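Local coordinates for uncharacterized protein YjgB (Bacillus subtilis, PDB 4YGT), which is of unknown function but is probably a secreted lipoprotein, the first DUF4309 family member of known structure, at residues N64-L68 with G79-H83. Sequence-based numbering, arbitrary orientation.
Sequences NRFDL and GFSYH. With SO4 (sulfate ion), chain B.
Asp-67 OD2 receives the phenolic hydroxyl of Tyr-82, OH to OD2 2.7 Å, on its anti side and 25° out of the carboxylate plane, and it also accepts a bond from His-50 NE2. With Val-60 N on OD1, both oxygens of this buried carboxylate are engaged, which probably favours its charged form and fixes its rotation. The Asp-67 and Tyr-82 side chains cross at about a right angle where the beta hairpin of strands 67-69 and 77-82 forms one margin of the antiparallel sheet. Asp-67 and Phe-80 form an antiparallel hydrogen-bonded pair, Asp-67 N to Phe-80 O 2.8 Å and Phe-80 N to Asp-67 O 3.0 Å. Both side chains leave the sheet on the side of helix 46-53, where the Phe-80 ring meets Phe-53.

Leu-68 points to the other face, on which Gly-79 has no side chain, and Phe-66 CD2 comes within 3.5 Å of Gly-79 C. With CG beside its backbone N (chi1 -76°), Phe-66 lays its ring against Ser-81 in a CH-pi contact, Ser-81 CB lying 3.8 Å from the centroid of the Phe-66 ring, over its face, while the backbone of Gly-79 and Phe-80 borders the ring edge. Phe-66 CE1 also sits 3.8 Å above the Arg-65 guanidinium plane. Replacing Phe-66 with an alanine would probably leave Ser-81 CB and one face of the guanidinium without the ring they pack on. Ser-81 OG itself bonds to Ser-89 OG of the next strand.

A sulfate, probably from the crystallisation liquor, meets Arg-65 through NE and NH2. Toward the end of the pairing, a water bridges the segments, donating to Arg-65 O at 2.9 Å and accepting from Tyr-82 N.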
# COMPACT_ATOMS: atom_id res chain seq x y z
N ASN A 64 -11.77 12.20 -4.93
CA ASN A 64 -10.53 11.45 -5.03
C ASN A 64 -9.34 12.26 -4.54
O ASN A 64 -8.96 13.26 -5.18
CB ASN A 64 -10.30 10.99 -6.47
CG ASN A 64 -9.07 10.12 -6.60
OD1 ASN A 64 -8.74 9.32 -5.71
ND2 ASN A 64 -8.35 10.27 -7.70
N ARG A 65 -8.71 11.83 -3.45
CA ARG A 65 -7.53 12.53 -2.94
C ARG A 65 -6.22 11.75 -3.26
O ARG A 65 -5.17 12.09 -2.72
CB ARG A 65 -7.66 12.85 -1.44
CG ARG A 65 -7.71 11.65 -0.54
CD ARG A 65 -8.10 12.02 0.86
NE ARG A 65 -7.96 10.84 1.70
CZ ARG A 65 -6.83 10.49 2.29
NH1 ARG A 65 -5.75 11.26 2.21
NH2 ARG A 65 -6.77 9.37 3.00
N PHE A 66 -6.28 10.78 -4.20
CA PHE A 66 -5.14 9.96 -4.61
C PHE A 66 -4.84 10.06 -6.06
O PHE A 66 -5.73 9.93 -6.89
CB PHE A 66 -5.37 8.46 -4.29
CG PHE A 66 -5.21 8.11 -2.84
CD1 PHE A 66 -6.26 8.32 -1.94
CD2 PHE A 66 -4.01 7.61 -2.35
CE1 PHE A 66 -6.09 8.06 -0.58
CE2 PHE A 66 -3.85 7.32 -1.00
CZ PHE A 66 -4.89 7.56 -0.12
N ASP A 67 -3.55 10.23 -6.39
CA ASP A 67 -3.07 10.10 -7.77
C ASP A 67 -3.08 8.61 -7.99
O ASP A 67 -2.38 7.90 -7.27
CB ASP A 67 -1.67 10.72 -7.94
CG ASP A 67 -1.68 12.18 -8.33
OD1 ASP A 67 -2.76 12.68 -8.75
OD2 ASP A 67 -0.63 12.81 -8.24
N LEU A 68 -3.97 8.11 -8.86
CA LEU A 68 -4.11 6.66 -9.02
C LEU A 68 -3.47 6.12 -10.31
O LEU A 68 -3.67 6.64 -11.41
CB LEU A 68 -5.58 6.26 -8.95
CG LEU A 68 -6.25 6.45 -7.61
CD1 LEU A 68 -7.75 6.58 -7.77
CD2 LEU A 68 -5.86 5.33 -6.63
N GLY A 79 -1.50 4.27 -5.39
CA GLY A 79 -2.19 5.50 -5.08
C GLY A 79 -1.29 6.34 -4.20
O GLY A 79 -0.60 5.82 -3.33
N PHE A 80 -1.23 7.63 -4.47
CA PHE A 80 -0.47 8.58 -3.68
C PHE A 80 -1.35 9.75 -3.29
O PHE A 80 -1.95 10.37 -4.14
CB PHE A 80 0.75 9.09 -4.46
CG PHE A 80 1.72 8.00 -4.84
CD1 PHE A 80 1.54 7.26 -6.01
CD2 PHE A 80 2.81 7.70 -4.03
CE1 PHE A 80 2.44 6.25 -6.36
CE2 PHE A 80 3.70 6.68 -4.38
CZ PHE A 80 3.50 5.97 -5.54
N SER A 81 -1.45 10.02 -2.00
CA SER A 81 -2.12 11.22 -1.48
C SER A 81 -1.00 12.14 -0.97
O SER A 81 0.10 11.67 -0.68
CB SER A 81 -3.14 10.88 -0.41
OG SER A 81 -2.52 10.46 0.79
N TYR A 82 -1.26 13.44 -0.91
CA TYR A 82 -0.26 14.43 -0.51
C TYR A 82 -0.72 15.38 0.59
O TYR A 82 -1.92 15.64 0.72
CB TYR A 82 0.13 15.26 -1.74
CG TYR A 82 0.40 14.42 -2.98
CD1 TYR A 82 1.57 13.67 -3.09
CD2 TYR A 82 -0.53 14.35 -4.02
CE1 TYR A 82 1.80 12.86 -4.20
CE2 TYR A 82 -0.30 13.54 -5.14
CZ TYR A 82 0.88 12.82 -5.24
OH TYR A 82 1.14 12.04 -6.34
N HIS A 83 0.23 15.95 1.36
CA HIS A 83 -0.07 17.00 2.35
C HIS A 83 -0.28 18.32 1.58
O HIS A 83 -0.09 18.35 0.35
CB HIS A 83 1.05 17.17 3.39
CG HIS A 83 1.40 15.96 4.20
ND1 HIS A 83 0.59 15.52 5.22
CD2 HIS A 83 2.52 15.20 4.18
CE1 HIS A 83 1.21 14.48 5.75
NE2 HIS A 83 2.38 14.25 5.16
S SO4 B . -10.34 8.07 1.19
O1 SO4 B . -10.35 9.52 0.98
O2 SO4 B . -10.32 7.34 -0.08
O3 SO4 B . -9.15 7.73 1.98
O4 SO4 B . -11.52 7.63 1.90
O HOH W 1 -4.07 14.61 -1.75